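Local coordinates for possible adhesin (Caldicellulosiruptor kronotskyensis, PDB 4WA0), which probably mediates attachment of the bacterium to cellulose as a tapirin, this chain being its C-terminal beta-helix domain, which binds a magnesium ion, at residues D239-S243 and I274-R279; I259-G263 and D347-N351. One frame throughout, in Å; residues are numbered along the deposited sequence.

Contact 1 (D239-S243 and I274-R279). With MG (magnesium ion), chain B.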
loop_
_atom_site.group_PDB
_atom_site.type_symbol
_atom_site.label_atom_id
_atom_site.label_comp_id
_atom_site.label_asym_id
_atom_site.label_seq_id
_atom_site.Cartn_x
_atom_site.Cartn_y
_atom_site.Cartn_z
ATOM N N ASP A 239 9.923 15.557 26.276
ATOM C CA ASP A 239 10.765 15.625 27.473
ATOM C C ASP A 239 11.879 16.666 27.315
ATOM O O ASP A 239 12.228 17.045 26.193
ATOM C CB ASP A 239 11.323 14.209 27.851
ATOM C CG ASP A 239 11.952 13.433 26.675
ATOM O OD1 ASP A 239 12.805 13.990 25.956
ATOM O OD2 ASP A 239 11.648 12.183 26.562
ATOM N N SER A 240 12.499 17.055 28.440
ATOM C CA SER A 240 13.352 18.222 28.472
ATOM C C SER A 240 14.718 17.949 27.945
ATOM O O SER A 240 15.358 18.833 27.406
ATOM C CB SER A 240 13.428 18.808 29.924
ATOM O OG SER A 240 14.191 17.938 30.783
ATOM N N VAL A 241 15.163 16.729 28.082
ATOM C CA VAL A 241 16.398 16.270 27.447
ATOM C C VAL A 241 16.305 16.202 25.902
ATOM O O VAL A 241 15.210 16.124 25.328
ATOM C CB VAL A 241 16.868 14.896 27.993
ATOM C CG1 VAL A 241 17.125 14.998 29.507
ATOM C CG2 VAL A 241 15.894 13.761 27.669
ATOM N N GLY A 242 17.466 16.228 25.255
ATOM C CA GLY A 242 17.498 16.069 23.818
ATOM C C GLY A 242 16.872 17.299 23.238
ATOM O O GLY A 242 17.285 18.424 23.595
ATOM N N SER A 243 15.868 17.106 22.368
ATOM C CA SER A 243 15.124 18.234 21.823
ATOM C C SER A 243 13.898 18.421 22.651
ATOM O O SER A 243 13.173 17.461 22.943
ATOM C CB SER A 243 14.763 18.026 20.345
ATOM O OG SER A 243 13.792 18.968 19.962
ATOM N N ILE A 274 19.228 13.961 17.847
ATOM C CA ILE A 274 19.589 14.621 19.069
ATOM C C ILE A 274 18.852 14.033 20.277
ATOM O O ILE A 274 19.508 13.750 21.309
ATOM C CB ILE A 274 19.316 16.141 18.955
ATOM C CG1 ILE A 274 20.317 16.743 17.952
ATOM C CG2 ILE A 274 19.374 16.775 20.355
ATOM C CD1 ILE A 274 19.963 18.125 17.461
ATOM N N GLU A 275 17.563 13.709 20.110
ATOM C CA GLU A 275 16.753 13.058 21.160
ATOM C C GLU A 275 17.308 11.669 21.437
ATOM O O GLU A 275 17.427 11.281 22.598
ATOM C CB GLU A 275 15.300 12.973 20.736
ATOM C CG GLU A 275 14.333 12.334 21.748
ATOM C CD GLU A 275 14.059 13.145 22.995
ATOM O OE1 GLU A 275 14.337 14.360 22.971
ATOM O OE2 GLU A 275 13.531 12.561 24.004
ATOM N N ILE A 276 17.640 10.939 20.375
ATOM C CA ILE A 276 18.164 9.559 20.530
ATOM C C ILE A 276 19.495 9.532 21.294
ATOM O O ILE A 276 19.711 8.710 22.225
ATOM C CB ILE A 276 18.319 8.801 19.190
ATOM C CG1 ILE A 276 16.947 8.613 18.475
ATOM C CG2 ILE A 276 19.042 7.454 19.363
ATOM C CD1 ILE A 276 17.071 8.363 16.991
ATOM N N SER A 277 20.371 10.424 20.922
ATOM C CA SER A 277 21.680 10.476 21.538
ATOM C C SER A 277 21.569 10.792 23.053
ATOM O O SER A 277 22.226 10.176 23.930
ATOM C CB SER A 277 22.506 11.533 20.814
ATOM O OG SER A 277 22.789 11.154 19.490
ATOM N N ALA A 278 20.716 11.747 23.382
ATOM C CA ALA A 278 20.492 12.090 24.767
ATOM C C ALA A 278 19.871 10.933 25.521
ATOM O O ALA A 278 20.288 10.648 26.649
ATOM C CB ALA A 278 19.627 13.356 24.897
ATOM N N ARG A 279 18.887 10.224 24.941
ATOM C CA ARG A 279 18.193 9.162 25.686
ATOM C C ARG A 279 19.119 7.967 25.913
ATOM O O ARG A 279 19.068 7.341 26.979
ATOM C CB ARG A 279 16.961 8.656 24.917
ATOM C CG ARG A 279 16.244 7.479 25.547
ATOM C CD ARG A 279 15.722 7.739 26.930
ATOM N NE ARG A 279 14.758 8.834 26.940
ATOM C CZ ARG A 279 14.523 9.632 27.967
ATOM N NH1 ARG A 279 13.627 10.617 27.876
ATOM N NH2 ARG A 279 15.250 9.514 29.067
HETATM MG MG MG B . 13.117 15.843 24.528
#
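D239 and E275 meet at one magnesium ion, the first from a surface loop and the second from helix 269-280. The tight part of the contact is gathered round this ion. D239 binds it twice, through its backbone O at 2.2 Å and through OD1, while E275 adds OE1 at 2.5 Å. The carbonyl oxygens of V241 and S243 point inward as further ligands, and L246 O completes the six. Acidic side chains suit these two neighbouring positions, since their charge probably offsets that of the cation. The two carboxylates lie nearly coplanar, 18° apart, and S248 OG is hydrogen-bonded to E275 OE2. E275 extends with CG anti to the backbone N (chi1 -179°), then bends at chi2 (70°), which brings the carboxylate to the metal. Its OE1 also accepts a 3.2 Å hydrogen bond from S243 N, which approaches nearly along the C-O axis and ties the loop to the helix directly. R279 forms a salt bridge, NH1 to D239 OD2 at 2.8 Å, with the oxygen in the guanidinium plane although the hydrogen bond itself is weak; S248 N holds the same oxygen. G242 turns with positive phi where E275 OE1 and A278 leave little space for a side chain.

On the solvent side only light apolar contacts remain, V241, I274 and A278 being exposed. The closest of them sets A278 CB against the G242 backbone, 3.6 Å from G242 N; I274 CG2 only brushes that backbone, and V241 CG2 passes R279 NH1 at 3.9 Å. Together these features describe a mainly carbonyl-lined metal-binding loop, closed by one helix glutamate, near one end of the beta-helix.

Contact 2 (I259-G263 and D347-N351)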
loop_
_atom_site.group_PDB
_atom_site.type_symbol
_atom_site.label_atom_id
_atom_site.label_comp_id
_atom_site.label_asym_id
_atom_site.label_seq_id
_atom_site.Cartn_x
_atom_site.Cartn_y
_atom_site.Cartn_z
ATOM N N ILE A 259 14.087 2.122 20.445
ATOM C CA ILE A 259 13.641 3.439 21.002
ATOM C C ILE A 259 12.402 3.938 20.254
ATOM O O ILE A 259 12.251 3.692 19.025
ATOM C CB ILE A 259 14.813 4.404 20.980
ATOM C CG1 ILE A 259 14.496 5.739 21.721
ATOM C CG2 ILE A 259 15.245 4.672 19.561
ATOM C CD1 ILE A 259 15.727 6.582 21.922
ATOM N N VAL A 260 11.468 4.520 21.001
ATOM C CA VAL A 260 10.371 5.230 20.396
ATOM C C VAL A 260 10.608 6.737 20.567
ATOM O O VAL A 260 10.919 7.194 21.674
ATOM C CB VAL A 260 8.978 4.735 20.852
ATOM C CG1 VAL A 260 8.822 4.869 22.334
ATOM C CG2 VAL A 260 7.857 5.443 20.120
ATOM N N ILE A 261 10.436 7.459 19.446
ATOM C CA ILE A 261 10.449 8.921 19.440
ATOM C C ILE A 261 9.058 9.437 19.188
ATOM O O ILE A 261 8.435 9.014 18.232
ATOM C CB ILE A 261 11.395 9.404 18.333
ATOM C CG1 ILE A 261 12.821 8.865 18.497
ATOM C CG2 ILE A 261 11.544 10.908 18.251
ATOM C CD1 ILE A 261 13.512 9.044 19.833
ATOM N N TYR A 262 8.614 10.386 20.025
ATOM C CA TYR A 262 7.304 10.970 19.922
ATOM C C TYR A 262 7.491 12.438 19.526
ATOM O O TYR A 262 8.261 13.149 20.172
ATOM C CB TYR A 262 6.623 10.981 21.247
ATOM C CG TYR A 262 6.304 9.591 21.816
ATOM C CD1 TYR A 262 5.254 8.905 21.374
ATOM C CD2 TYR A 262 7.023 9.089 22.883
ATOM C CE1 TYR A 262 4.940 7.630 21.905
ATOM C CE2 TYR A 262 6.736 7.818 23.408
ATOM C CZ TYR A 262 5.668 7.142 22.927
ATOM O OH TYR A 262 5.314 5.902 23.441
ATOM N N GLY A 263 6.825 12.863 18.463
ATOM C CA GLY A 263 6.769 14.328 18.146
ATOM C C GLY A 263 5.333 14.699 17.885
ATOM O O GLY A 263 4.795 14.390 16.832
ATOM N N ASP A 347 4.435 1.103 26.193
ATOM C CA ASP A 347 4.639 2.571 26.327
ATOM C C ASP A 347 3.785 3.298 25.303
ATOM O O ASP A 347 3.164 4.328 25.597
ATOM C CB ASP A 347 6.093 2.939 26.073
ATOM C CG ASP A 347 6.390 4.407 26.381
ATOM O OD1 ASP A 347 6.382 4.746 27.568
ATOM O OD2 ASP A 347 6.731 5.162 25.480
ATOM N N ILE A 348 3.788 2.777 24.106
ATOM C CA ILE A 348 3.040 3.378 22.991
ATOM C C ILE A 348 1.564 3.225 23.267
ATOM O O ILE A 348 0.825 4.210 23.191
ATOM C CB ILE A 348 3.371 2.688 21.665
ATOM C CG1 ILE A 348 4.824 2.964 21.216
ATOM C CG2 ILE A 348 2.383 3.139 20.579
ATOM C CD1 ILE A 348 5.335 2.057 20.130
ATOM N N GLU A 349 1.129 1.995 23.620
ATOM C CA GLU A 349 -0.277 1.766 24.039
ATOM C C GLU A 349 -0.738 2.713 25.093
ATOM O O GLU A 349 -1.859 3.224 25.019
ATOM C CB GLU A 349 -0.506 0.280 24.465
ATOM C CG GLU A 349 -0.532 -0.627 23.229
ATOM C CD GLU A 349 -0.133 -2.093 23.422
ATOM O OE1 GLU A 349 0.133 -2.557 24.542
ATOM O OE2 GLU A 349 -0.055 -2.808 22.374
ATOM N N SER A 350 0.111 3.002 26.071
ATOM C CA SER A 350 -0.275 3.834 27.190
ATOM C C SER A 350 -0.432 5.275 26.761
ATOM O O SER A 350 -1.373 5.963 27.175
ATOM C CB SER A 350 0.737 3.760 28.323
ATOM O OG SER A 350 0.729 2.438 28.861
ATOM N N ASN A 351 0.502 5.738 25.952
ATOM C CA ASN A 351 0.512 7.143 25.536
ATOM C C ASN A 351 -0.533 7.478 24.474
ATOM O O ASN A 351 -0.861 8.642 24.285
ATOM C CB ASN A 351 1.879 7.509 24.976
ATOM C CG ASN A 351 2.904 7.719 26.057
ATOM O OD1 ASN A 351 2.650 8.344 27.049
ATOM N ND2 ASN A 351 4.099 7.178 25.859
#
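Y262 OH is gripped by two hydrogen bonds from the same helix. It donates to D347 OD2 at 2.6 Å, meeting the carboxylate from above its plane, and it accepts from N351 ND2 at 3.0 Å with an N-H...O angle of 159°. Tyrosine suits this place because its hydroxyl can give and receive at once at the end of a long ring, while D347 and N351, four residues apart, stand on the same side of the helix. The asparagine amide keeps the hydroxyl almost in its own plane yet stands at 84° to the ring. D347 OD2 lies at the ring's edge and is held also by T249 OG1.

Further out the contact becomes apolar. V260 CG2 sits over one face of the tyrosine ring, toward its rim, and meets I348 CG1 at 4.1 Å. The branched side chains of V260 and I348 pack together in the buried layer between strand and helix. The axes of the strand and helix segments approach to 10.9 Å and run 23° from parallel. Helix 342-352 thus lies roughly along strand 258-263, touched also by I295 of strand 291-296 and T249 of strand 247-251, while P237 of a loop touches Y262 and N351.

Strand 258-263 separates the two contacts, with I259 and I261 facing helix 269-280 of contact 1 and V260 and Y262 facing helix 342-352 of contact 2. The sides meet through packing: I261 CD1 lies 3.7 Å from I276 CG1, and I259 CD1 lies 3.8 Å from R279 CG. Contact 1 is a surface site dominated by charge and metal coordination, whereas contact 2 is buried and combines a tyrosine hydroxyl, one carboxylate, an amide and aliphatic groups. Strand 247-251 serves both, S248 holding the acids beside the magnesium and T249 the carboxylate of D347. The segments interleave along the chain, and the centres of contact 1 and contact 2 are about 14 Å apart.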